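Local coordinates for Ral guanine nucleotide dissociation stimulator-like 2 (Mus musculus, PDB 4JGW), which probably acts as a guanine nucleotide exchange factor in small G-protein signalling and associates in vitro with the GTP-bound forms of Rap1A and H-Ras, at residues H62-A66 against R113-A118; A81-F86 against R419-F423; L141-E145 against I167-R171; F253-A257 against S308-V313. Residues are numbered along the deposited sequence.

The four contacts illustrate how a two-part exchange factor is held together; this fragment of the longer protein holds its REM and CDC25-homology domains. In the REM domain, contact 1 joins helices 56-63 and 108-128 and contact 3 joins helices 138-151 and 164-172, their centres about 17 Å apart; 108-128 and 138-151 are consecutive in the chain. Contact 4 packs helices of the CDC25-homology domain, its centre about 46 Å from that of contact 1. Contact 2 joins the two domains, about 20 Å from contact 1 and 28 Å from contact 4, centre to centre. Contacts 3 and 4 both fall between its segments in sequence, whereas the segments of contact 1 alternate with its own.

Contact 1: H62-A66 against R113-A118; sequences HLLDA and RTTGVA
Segment 62-66 runs out of the end of helix 56-63: His62 and Leu63 are helical, Leu64 (phi/psi -97/9°) is the first residue to leave the helix, Asp65 is extended (-82/128°) and Ala66 returns to helical angles. Facing it, 113-118 is regular helix within 108-128, and the closest CA atoms are those of Leu64 and Val117, 5.6 Å apart. Val117 (chi1 t) points at the turn, its CG1 3.6 Å from Leu64 O and its CG2 3.8 Å from Ala66 CB. Leu64, in the m,t rotamer, places CD2 4.0 Å from Ala118 CB, while Leu64 O lies 3.6 Å from Thr114 CG2. At the exposed border, Ala66 CB meets Arg113 CD at 3.9 Å. Helix 89-101 adds Val96 and Arg99 against Leu64, within the helical part of the REM domain. Asp65 turns away and weakly caps Arg67 N with OD1. Methyl groups thus pack on other methyls and on the Leu64 carbonyl, so the contact rests on van der Waals fit, without a hydrogen bond or salt bridge between the segments.

Contact 2: A81-F86 against R419-F423; sequences ATHRAF and RRKEF
Here the REM domain meets the helical hairpin of the CDC25-homology domain, formed by helices 392-404 and 416-436; in the related exchange factor Sos the REM domain likewise packs against this hairpin, the element that displaces switch 1 of the G protein. Ala81 and Thr82 belong to helix 75-82, and helical phi/psi continue through Ala85, whereas 419-423 is regular helix. The nearest CA pairs are Thr82 with Arg419 (6.4 Å) and Ala81 with Phe423 (7.1 Å). Arg419 begins the walk and is the main partner. With chi1 and chi2 both m, its side chain folds along 81-86: Arg419 CB is 3.5 Å from Thr82 OG1, a hydroxyl already bonded to Ala78 O, Arg419 NH1 is 3.6 Å from Ala85 CB, and Phe86 CD2 lies over one face of the guanidinium, 3.3 Å from Arg419 NE. Arg419 NH2 forms a salt bridge with Asp407. Arg420 points away from 81-86 but also ties the domains, through a salt bridge to Asp72. One turn on, Glu422 OE1 receives Arg419 NH1 in a 2.8 Å salt bridge within the helix and lies 4.0 Å from Thr82 CG2. Phe423 (chi1 t) closes the segment, its CD1 4.1 Å from Ala81 CB, which sits at the ring edge, near its plane.

Contact 3: L141-E145 against I167-R171; sequences LDRLE and IRNLR
A single salt bridge spans these two helices: Arg171 NH2 donates to Glu145 OE2 at 3.2 Å, with an N-H...O angle of 146°. Glu145 reaches it with chi1 p and chi2 t, and Arg171 by extending through chi2 and chi3, both t; the CA-to-CB bond of Arg171 points sideways, yet the end of its side chain comes nearer, so that the carboxylate oxygen lies at the edge of the guanidinium, near its plane. The other oxygen, Glu145 OE1, rests 3.4 Å from Ile167 CG2. Beneath the ion pair the contact turns apolar. Leu141 places CD1 4.1 Å from Leu170 CB and 3.4 Å from Leu170 O, and its CD2 is 4.2 Å from Ile167 CG2. Leu144, in the t,p rotamer, sets CD2 4.2 Å from Leu170 CD1. The backbones are regular helix, nearly antiparallel at 169°, with segment axes 11.3 Å apart at closest approach. Their register pairs Leu141 with Leu170 (CA to CA 7.7 Å) and Glu145 with Ile167 (7.1 Å), a spacing that leaves room for side chains between the helices. The arrangement is an antiparallel pair in the helical body of the REM domain. Helix 108-128 backs it, with Leu122 against Leu144 and Leu126 against Leu170, while Phe93 and Leu100 of helix 89-101 also touch Leu144.

Contact 4: F253-A257 against S308-V313; sequences FNKVA and SSVYAV
Phe253 opens the contact with its ring (chi1 t) reaching across from helix 244-264 to helix 307-318, although its CA-to-CB bond points sideways. Phe253 CE1 lies 3.5 Å from Ser308 O, which sits at the ring edge, and 3.7 Å from Ala312 CB, while Phe253 CZ meets Tyr311 CD2 at 3.4 Å. The two rings touch rim to rim, centroids 5.9 Å apart and planes at 23°, and both also meet the ring of Tyr390. Both segments are regular helix; the segment axes cross at -44° and come within 8.4 Å. Such close helix packing builds the mainly helical CDC25-homology domain, and small residues permit it here. One turn beyond Phe253, Val256 (chi1 t) points at the partner: its CG1 is 3.8 Å from Ala312 CB, 4.1 Å from Val313 CG2 and 4.0 Å from Ser309 OG, whose hydroxyl is hydrogen-bonded to Asp214 of helix 203-219. Leu210 of that same helix touches Val256. Ala257 marks the nearest backbone approach, with its CA 4.7 Å from Ala312 CA. Ala257 CB is 3.4 Å from Ala312 O, and Ala257 CA makes a CA-H...O contact with Ala312 O at 3.6 Å.

Contact 1: H62-A66 against R113-A118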
loop_
_atom_site.group_PDB
_atom_site.type_symbol
_atom_site.label_atom_id
_atom_site.label_comp_id
_atom_site.label_asym_id
_atom_site.label_seq_id
_atom_site.Cartn_x
_atom_site.Cartn_y
_atom_site.Cartn_z
ATOM N N HIS A 62 13.733 23.510 -0.850
ATOM C CA HIS A 62 13.997 22.638 -1.992
ATOM C C HIS A 62 12.693 22.262 -2.710
ATOM O O HIS A 62 12.656 22.182 -3.939
ATOM C CB HIS A 62 14.755 21.390 -1.522
ATOM C CG HIS A 62 15.252 20.512 -2.630
ATOM N ND1 HIS A 62 16.118 20.954 -3.606
ATOM C CD2 HIS A 62 15.029 19.202 -2.891
ATOM C CE1 HIS A 62 16.393 19.961 -4.433
ATOM N NE2 HIS A 62 15.747 18.884 -4.020
ATOM N N LEU A 63 11.627 22.063 -1.933
ATOM C CA LEU A 63 10.294 21.751 -2.468
ATOM C C LEU A 63 9.799 22.838 -3.424
ATOM O O LEU A 63 9.252 22.540 -4.488
ATOM C CB LEU A 63 9.286 21.598 -1.324
ATOM C CG LEU A 63 8.160 20.551 -1.319
ATOM C CD1 LEU A 63 6.963 21.090 -0.531
ATOM C CD2 LEU A 63 7.721 20.093 -2.703
ATOM N N LEU A 64 10.003 24.095 -3.037
ATOM C CA LEU A 64 9.448 25.233 -3.766
ATOM C C LEU A 64 10.434 25.867 -4.752
ATOM O O LEU A 64 10.162 26.924 -5.325
ATOM C CB LEU A 64 8.885 26.278 -2.789
ATOM C CG LEU A 64 7.814 25.829 -1.783
ATOM C CD1 LEU A 64 7.275 27.023 -1.017
ATOM C CD2 LEU A 64 6.668 25.073 -2.448
ATOM N N ASP A 65 11.575 25.207 -4.943
ATOM C CA ASP A 65 12.563 25.615 -5.932
ATOM C C ASP A 65 12.144 25.101 -7.308
ATOM O O ASP A 65 11.876 23.909 -7.480
ATOM C CB ASP A 65 13.948 25.080 -5.546
ATOM C CG ASP A 65 15.056 25.561 -6.479
ATOM O OD1 ASP A 65 14.839 26.517 -7.256
ATOM O OD2 ASP A 65 16.157 24.976 -6.428
ATOM N N ALA A 66 12.099 26.012 -8.279
ATOM C CA ALA A 66 11.670 25.703 -9.647
ATOM C C ALA A 66 12.546 24.670 -10.359
ATOM O O ALA A 66 12.078 23.971 -11.260
ATOM C CB ALA A 66 11.585 26.983 -10.470
ATOM N N ARG A 113 7.321 33.223 -9.674
ATOM C CA ARG A 113 7.928 31.930 -9.983
ATOM C C ARG A 113 7.695 30.918 -8.859
ATOM O O ARG A 113 7.149 29.839 -9.095
ATOM C CB ARG A 113 9.428 32.108 -10.238
ATOM C CG ARG A 113 10.168 30.853 -10.691
ATOM C CD ARG A 113 11.643 30.904 -10.293
ATOM N NE ARG A 113 12.354 32.033 -10.893
ATOM C CZ ARG A 113 13.460 32.584 -10.392
ATOM N NH1 ARG A 113 13.996 32.125 -9.267
ATOM N NH2 ARG A 113 14.027 33.607 -11.016
ATOM N N THR A 114 8.101 31.283 -7.643
ATOM C CA THR A 114 7.983 30.413 -6.471
ATOM C C THR A 114 6.521 30.150 -6.101
ATOM O O THR A 114 6.165 29.029 -5.725
ATOM C CB THR A 114 8.745 30.993 -5.262
ATOM O OG1 THR A 114 10.105 31.238 -5.633
ATOM C CG2 THR A 114 8.719 30.030 -4.072
ATOM N N THR A 115 5.686 31.181 -6.214
ATOM C CA THR A 115 4.246 31.035 -6.003
ATOM C C THR A 115 3.672 30.029 -7.004
ATOM O O THR A 115 2.824 29.211 -6.649
ATOM C CB THR A 115 3.507 32.389 -6.098
ATOM O OG1 THR A 115 4.125 33.328 -5.210
ATOM C CG2 THR A 115 2.041 32.241 -5.710
ATOM N N GLY A 116 4.164 30.084 -8.243
ATOM C CA GLY A 116 3.793 29.125 -9.282
ATOM C C GLY A 116 4.194 27.701 -8.940
ATOM O O GLY A 116 3.435 26.761 -9.183
ATOM N N VAL A 117 5.389 27.541 -8.374
ATOM C CA VAL A 117 5.859 26.233 -7.921
ATOM C C VAL A 117 4.992 25.740 -6.757
ATOM O O VAL A 117 4.619 24.568 -6.714
ATOM C CB VAL A 117 7.359 26.249 -7.525
ATOM C CG1 VAL A 117 7.838 24.854 -7.142
ATOM C CG2 VAL A 117 8.207 26.785 -8.669
ATOM N N ALA A 118 4.663 26.645 -5.837
ATOM C CA ALA A 118 3.821 26.319 -4.685
ATOM C C ALA A 118 2.421 25.867 -5.107
ATOM O O ALA A 118 1.917 24.862 -4.604
ATOM C CB ALA A 118 3.747 27.498 -3.717
#

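Contact 2: A81-F86 against R419-F423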
loop_
_atom_site.group_PDB
_atom_site.type_symbol
_atom_site.label_atom_id
_atom_site.label_comp_id
_atom_site.label_asym_id
_atom_site.label_seq_id
_atom_site.Cartn_x
_atom_site.Cartn_y
_atom_site.Cartn_z
ATOM N N ALA A 81 4.401 12.096 -0.274
ATOM C CA ALA A 81 3.877 10.773 0.061
ATOM C C ALA A 81 4.285 10.286 1.454
ATOM O O ALA A 81 3.518 9.583 2.110
ATOM C CB ALA A 81 4.285 9.754 -0.994
ATOM N N THR A 82 5.482 10.664 1.899
ATOM C CA THR A 82 6.044 10.142 3.150
ATOM C C THR A 82 6.015 11.116 4.337
ATOM O O THR A 82 6.382 10.736 5.448
ATOM C CB THR A 82 7.503 9.645 2.964
ATOM O OG1 THR A 82 8.349 10.744 2.600
ATOM C CG2 THR A 82 7.587 8.556 1.898
ATOM N N HIS A 83 5.578 12.355 4.111
ATOM C CA HIS A 83 5.711 13.418 5.122
ATOM C C HIS A 83 5.065 13.120 6.481
ATOM O O HIS A 83 5.568 13.559 7.515
ATOM C CB HIS A 83 5.248 14.778 4.580
ATOM C CG HIS A 83 3.762 14.949 4.533
ATOM N ND1 HIS A 83 2.985 14.444 3.513
ATOM C CD2 HIS A 83 2.912 15.588 5.372
ATOM C CE1 HIS A 83 1.720 14.756 3.731
ATOM N NE2 HIS A 83 1.649 15.451 4.852
ATOM N N ARG A 84 3.972 12.362 6.472
ATOM C CA ARG A 84 3.246 12.043 7.702
ATOM C C ARG A 84 4.018 11.100 8.624
ATOM O O ARG A 84 3.613 10.877 9.765
ATOM C CB ARG A 84 1.861 11.474 7.386
ATOM C CG ARG A 84 0.902 12.498 6.819
ATOM C CD ARG A 84 -0.531 12.016 6.897
ATOM N NE ARG A 84 -1.460 13.139 6.812
ATOM C CZ ARG A 84 -2.722 13.111 7.223
ATOM N NH1 ARG A 84 -3.231 12.008 7.761
ATOM N NH2 ARG A 84 -3.477 14.195 7.102
ATOM N N ALA A 85 5.128 10.556 8.127
ATOM C CA ALA A 85 5.985 9.683 8.925
ATOM C C ALA A 85 6.917 10.463 9.856
ATOM O O ALA A 85 7.336 9.941 10.892
ATOM C CB ALA A 85 6.787 8.752 8.024
ATOM N N PHE A 86 7.237 11.705 9.488
ATOM C CA PHE A 86 8.185 12.525 10.262
ATOM C C PHE A 86 7.673 13.923 10.626
ATOM O O PHE A 86 8.212 14.569 11.527
ATOM C CB PHE A 86 9.553 12.610 9.559
ATOM C CG PHE A 86 9.493 13.126 8.142
ATOM C CD1 PHE A 86 9.623 14.483 7.874
ATOM C CD2 PHE A 86 9.325 12.247 7.073
ATOM C CE1 PHE A 86 9.574 14.962 6.564
ATOM C CE2 PHE A 86 9.277 12.716 5.761
ATOM C CZ PHE A 86 9.403 14.074 5.508
ATOM N N ARG A 419 13.426 8.143 2.948
ATOM C CA ARG A 419 12.128 8.481 2.357
ATOM C C ARG A 419 12.044 8.131 0.870
ATOM O O ARG A 419 10.966 7.810 0.364
ATOM C CB ARG A 419 11.789 9.960 2.585
ATOM C CG ARG A 419 11.865 10.415 4.044
ATOM C CD ARG A 419 11.015 9.542 4.959
ATOM N NE ARG A 419 11.371 9.702 6.367
ATOM C CZ ARG A 419 10.949 8.907 7.349
ATOM N NH1 ARG A 419 10.151 7.878 7.089
ATOM N NH2 ARG A 419 11.328 9.138 8.596
ATOM N N ARG A 420 13.184 8.199 0.181
ATOM C CA ARG A 420 13.270 7.805 -1.226
ATOM C C ARG A 420 13.065 6.305 -1.376
ATOM O O ARG A 420 12.355 5.854 -2.280
ATOM C CB ARG A 420 14.625 8.198 -1.820
ATOM C CG ARG A 420 14.775 9.675 -2.099
ATOM C CD ARG A 420 16.122 9.992 -2.733
ATOM N NE ARG A 420 16.409 11.416 -2.605
ATOM C CZ ARG A 420 16.074 12.341 -3.497
ATOM N NH1 ARG A 420 15.452 12.001 -4.624
ATOM N NH2 ARG A 420 16.370 13.612 -3.262
ATOM N N LYS A 421 13.702 5.544 -0.486
ATOM C CA LYS A 421 13.594 4.088 -0.460
ATOM C C LYS A 421 12.174 3.661 -0.099
ATOM O O LYS A 421 11.677 2.647 -0.593
ATOM C CB LYS A 421 14.595 3.493 0.532
ATOM C CG LYS A 421 16.056 3.750 0.185
ATOM C CD LYS A 421 16.985 3.136 1.220
ATOM C CE LYS A 421 18.420 3.610 1.021
ATOM N NZ LYS A 421 19.372 2.853 1.879
ATOM N N GLU A 422 11.528 4.447 0.757
ATOM C CA GLU A 422 10.127 4.234 1.097
ATOM C C GLU A 422 9.218 4.512 -0.101
ATOM O O GLU A 422 8.341 3.705 -0.414
ATOM C CB GLU A 422 9.728 5.080 2.308
ATOM C CG GLU A 422 10.196 4.481 3.631
ATOM C CD GLU A 422 9.901 5.354 4.833
ATOM O OE1 GLU A 422 9.776 6.584 4.675
ATOM O OE2 GLU A 422 9.798 4.804 5.947
ATOM N N PHE A 423 9.448 5.638 -0.776
ATOM C CA PHE A 423 8.680 5.987 -1.973
ATOM C C PHE A 423 8.805 4.935 -3.078
ATOM O O PHE A 423 7.825 4.629 -3.747
ATOM C CB PHE A 423 9.057 7.379 -2.502
ATOM C CG PHE A 423 8.298 7.783 -3.745
ATOM C CD1 PHE A 423 6.954 8.148 -3.672
ATOM C CD2 PHE A 423 8.925 7.789 -4.988
ATOM C CE1 PHE A 423 6.252 8.513 -4.815
ATOM C CE2 PHE A 423 8.234 8.158 -6.141
ATOM C CZ PHE A 423 6.894 8.520 -6.057
#

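Contact 3: L141-E145 against I167-R171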
loop_
_atom_site.group_PDB
_atom_site.type_symbol
_atom_site.label_atom_id
_atom_site.label_comp_id
_atom_site.label_asym_id
_atom_site.label_seq_id
_atom_site.Cartn_x
_atom_site.Cartn_y
_atom_site.Cartn_z
ATOM N N LEU A 141 -4.899 27.312 5.211
ATOM C CA LEU A 141 -5.610 27.627 3.973
ATOM C C LEU A 141 -5.867 29.131 3.876
ATOM O O LEU A 141 -5.631 29.739 2.829
ATOM C CB LEU A 141 -6.934 26.855 3.898
ATOM C CG LEU A 141 -7.459 26.352 2.547
ATOM C CD1 LEU A 141 -8.630 25.401 2.768
ATOM C CD2 LEU A 141 -7.863 27.477 1.599
ATOM N N ASP A 142 -6.349 29.719 4.974
ATOM C CA ASP A 142 -6.572 31.165 5.068
ATOM C C ASP A 142 -5.250 31.919 4.946
ATOM O O ASP A 142 -5.192 33.000 4.362
ATOM C CB ASP A 142 -7.255 31.529 6.393
ATOM C CG ASP A 142 -8.581 30.806 6.598
ATOM O OD1 ASP A 142 -9.219 30.402 5.600
ATOM O OD2 ASP A 142 -8.989 30.647 7.769
ATOM N N ARG A 143 -4.197 31.325 5.502
ATOM C CA ARG A 143 -2.836 31.843 5.413
ATOM C C ARG A 143 -2.359 31.889 3.958
ATOM O O ARG A 143 -1.624 32.797 3.566
ATOM C CB ARG A 143 -1.909 30.947 6.231
ATOM C CG ARG A 143 -0.839 31.659 7.028
ATOM C CD ARG A 143 0.047 30.635 7.714
ATOM N NE ARG A 143 1.073 31.242 8.555
ATOM C CZ ARG A 143 1.994 30.558 9.228
ATOM N NH1 ARG A 143 2.034 29.231 9.158
ATOM N NH2 ARG A 143 2.885 31.201 9.971
ATOM N N LEU A 144 -2.787 30.906 3.166
ATOM C CA LEU A 144 -2.407 30.816 1.757
ATOM C C LEU A 144 -3.181 31.790 0.868
ATOM O O LEU A 144 -2.579 32.529 0.085
ATOM C CB LEU A 144 -2.569 29.381 1.239
ATOM C CG LEU A 144 -2.383 29.120 -0.263
ATOM C CD1 LEU A 144 -0.929 29.297 -0.694
ATOM C CD2 LEU A 144 -2.885 27.734 -0.635
ATOM N N GLU A 145 -4.509 31.784 0.984
ATOM C CA GLU A 145 -5.349 32.586 0.089
ATOM C C GLU A 145 -5.304 34.089 0.386
ATOM O O GLU A 145 -5.573 34.903 -0.498
ATOM C CB GLU A 145 -6.791 32.047 0.021
ATOM C CG GLU A 145 -7.756 32.545 1.090
ATOM C CD GLU A 145 -9.199 32.158 0.788
ATOM O OE1 GLU A 145 -9.530 30.955 0.878
ATOM O OE2 GLU A 145 -10.002 33.059 0.464
ATOM N N ILE A 167 -7.706 26.809 -4.685
ATOM C CA ILE A 167 -8.349 27.274 -3.453
ATOM C C ILE A 167 -9.739 26.653 -3.310
ATOM O O ILE A 167 -10.085 26.143 -2.242
ATOM C CB ILE A 167 -8.434 28.823 -3.389
ATOM C CG1 ILE A 167 -7.054 29.450 -3.616
ATOM C CG2 ILE A 167 -9.011 29.281 -2.045
ATOM C CD1 ILE A 167 -7.097 30.881 -4.132
ATOM N N ARG A 168 -10.513 26.685 -4.395
ATOM C CA ARG A 168 -11.849 26.086 -4.441
ATOM C C ARG A 168 -11.818 24.594 -4.103
ATOM O O ARG A 168 -12.647 24.111 -3.327
ATOM C CB ARG A 168 -12.486 26.312 -5.817
ATOM C CG ARG A 168 -13.860 25.672 -6.004
ATOM C CD ARG A 168 -14.457 26.006 -7.364
ATOM N NE ARG A 168 -13.695 25.435 -8.476
ATOM C CZ ARG A 168 -14.003 24.303 -9.104
ATOM N NH1 ARG A 168 -15.069 23.597 -8.743
ATOM N NH2 ARG A 168 -13.241 23.874 -10.102
ATOM N N ASN A 169 -10.857 23.878 -4.684
ATOM C CA ASN A 169 -10.683 22.449 -4.429
ATOM C C ASN A 169 -10.219 22.150 -3.003
ATOM O O ASN A 169 -10.605 21.134 -2.421
ATOM C CB ASN A 169 -9.728 21.828 -5.453
ATOM C CG ASN A 169 -10.336 21.731 -6.845
ATOM O OD1 ASN A 169 -11.497 21.356 -7.008
ATOM N ND2 ASN A 169 -9.544 22.061 -7.860
ATOM N N LEU A 170 -9.400 23.041 -2.445
ATOM C CA LEU A 170 -8.942 22.920 -1.061
ATOM C C LEU A 170 -10.033 23.295 -0.057
ATOM O O LEU A 170 -10.037 22.798 1.071
ATOM C CB LEU A 170 -7.685 23.766 -0.819
ATOM C CG LEU A 170 -6.340 23.275 -1.374
ATOM C CD1 LEU A 170 -5.323 24.406 -1.380
ATOM C CD2 LEU A 170 -5.802 22.078 -0.597
ATOM N N ARG A 171 -10.945 24.175 -0.475
ATOM C CA ARG A 171 -12.093 24.578 0.345
ATOM C C ARG A 171 -13.055 23.415 0.583
ATOM O O ARG A 171 -13.529 23.212 1.705
ATOM C CB ARG A 171 -12.853 25.737 -0.311
ATOM C CG ARG A 171 -12.218 27.107 -0.138
ATOM C CD ARG A 171 -12.987 28.150 -0.937
ATOM N NE ARG A 171 -12.339 29.461 -0.923
ATOM C CZ ARG A 171 -12.785 30.529 -1.581
ATOM N NH1 ARG A 171 -13.889 30.456 -2.316
ATOM N NH2 ARG A 171 -12.124 31.678 -1.505
#

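Contact 4: F253-A257 against S308-V313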
loop_
_atom_site.group_PDB
_atom_site.type_symbol
_atom_site.label_atom_id
_atom_site.label_comp_id
_atom_site.label_asym_id
_atom_site.label_seq_id
_atom_site.Cartn_x
_atom_site.Cartn_y
_atom_site.Cartn_z
ATOM N N PHE A 253 -8.645 -9.994 4.782
ATOM C CA PHE A 253 -7.695 -11.098 4.651
ATOM C C PHE A 253 -7.924 -12.147 5.741
ATOM O O PHE A 253 -7.974 -13.345 5.451
ATOM C CB PHE A 253 -6.248 -10.584 4.693
ATOM C CG PHE A 253 -5.212 -11.677 4.768
ATOM C CD1 PHE A 253 -4.658 -12.207 3.609
ATOM C CD2 PHE A 253 -4.786 -12.171 6.003
ATOM C CE1 PHE A 253 -3.698 -13.213 3.671
ATOM C CE2 PHE A 253 -3.831 -13.181 6.080
ATOM C CZ PHE A 253 -3.287 -13.705 4.911
ATOM N N ASN A 254 -8.066 -11.683 6.984
ATOM C CA ASN A 254 -8.303 -12.558 8.134
ATOM C C ASN A 254 -9.677 -13.229 8.109
ATOM O O ASN A 254 -9.826 -14.353 8.589
ATOM C CB ASN A 254 -8.114 -11.793 9.451
ATOM C CG ASN A 254 -6.655 -11.429 9.726
ATOM O OD1 ASN A 254 -5.725 -12.058 9.213
ATOM N ND2 ASN A 254 -6.455 -10.413 10.557
ATOM N N LYS A 255 -10.671 -12.533 7.554
ATOM C CA LYS A 255 -12.020 -13.085 7.393
ATOM C C LYS A 255 -12.037 -14.253 6.410
ATOM O O LYS A 255 -12.721 -15.256 6.640
ATOM C CB LYS A 255 -13.010 -12.008 6.933
ATOM C CG LYS A 255 -13.487 -11.075 8.032
ATOM C CD LYS A 255 -14.587 -10.144 7.527
ATOM C CE LYS A 255 -14.824 -8.993 8.501
ATOM N NZ LYS A 255 -15.859 -8.038 8.008
ATOM N N VAL A 256 -11.282 -14.116 5.321
ATOM C CA VAL A 256 -11.174 -15.163 4.304
ATOM C C VAL A 256 -10.462 -16.388 4.883
ATOM O O VAL A 256 -10.945 -17.515 4.746
ATOM C CB VAL A 256 -10.459 -14.650 3.022
ATOM C CG1 VAL A 256 -10.247 -15.779 2.019
ATOM C CG2 VAL A 256 -11.256 -13.521 2.383
ATOM N N ALA A 257 -9.326 -16.152 5.539
ATOM C CA ALA A 257 -8.569 -17.208 6.216
ATOM C C ALA A 257 -9.401 -17.874 7.309
ATOM O O ALA A 257 -9.332 -19.091 7.496
ATOM C CB ALA A 257 -7.273 -16.652 6.798
ATOM N N SER A 308 -3.603 -11.996 -2.624
ATOM C CA SER A 308 -4.059 -11.748 -1.261
ATOM C C SER A 308 -4.912 -12.911 -0.738
ATOM O O SER A 308 -4.653 -13.437 0.348
ATOM C CB SER A 308 -4.840 -10.436 -1.180
ATOM O OG SER A 308 -5.222 -10.161 0.156
ATOM N N SER A 309 -5.918 -13.314 -1.514
ATOM C CA SER A 309 -6.782 -14.428 -1.113
ATOM C C SER A 309 -6.138 -15.798 -1.331
ATOM O O SER A 309 -6.469 -16.752 -0.623
ATOM C CB SER A 309 -8.155 -14.344 -1.776
ATOM O OG SER A 309 -9.018 -13.530 -1.001
ATOM N N VAL A 310 -5.219 -15.894 -2.293
ATOM C CA VAL A 310 -4.395 -17.099 -2.444
ATOM C C VAL A 310 -3.670 -17.384 -1.134
ATOM O O VAL A 310 -3.720 -18.504 -0.625
ATOM C CB VAL A 310 -3.369 -16.990 -3.604
ATOM C CG1 VAL A 310 -2.339 -18.118 -3.535
ATOM C CG2 VAL A 310 -4.074 -17.033 -4.934
ATOM N N TYR A 311 -3.020 -16.357 -0.586
ATOM C CA TYR A 311 -2.291 -16.498 0.668
ATOM C C TYR A 311 -3.217 -16.700 1.859
ATOM O O TYR A 311 -2.883 -17.443 2.778
ATOM C CB TYR A 311 -1.355 -15.312 0.919
ATOM C CG TYR A 311 -0.403 -15.554 2.072
ATOM C CD1 TYR A 311 0.626 -16.490 1.969
ATOM C CD2 TYR A 311 -0.539 -14.863 3.270
ATOM C CE1 TYR A 311 1.501 -16.721 3.028
ATOM C CE2 TYR A 311 0.331 -15.086 4.337
ATOM C CZ TYR A 311 1.346 -16.014 4.207
ATOM O OH TYR A 311 2.206 -16.237 5.257
ATOM N N ALA A 312 -4.375 -16.041 1.838
ATOM C CA ALA A 312 -5.368 -16.191 2.898
ATOM C C ALA A 312 -5.809 -17.645 3.027
ATOM O O ALA A 312 -5.850 -18.189 4.130
ATOM C CB ALA A 312 -6.563 -15.287 2.647
ATOM N N VAL A 313 -6.108 -18.270 1.891
ATOM C CA VAL A 313 -6.578 -19.652 1.862
ATOM C C VAL A 313 -5.444 -20.635 2.159
ATOM O O VAL A 313 -5.611 -21.543 2.972
ATOM C CB VAL A 313 -7.272 -19.993 0.513
ATOM C CG1 VAL A 313 -7.665 -21.461 0.458
ATOM C CG2 VAL A 313 -8.504 -19.117 0.311
#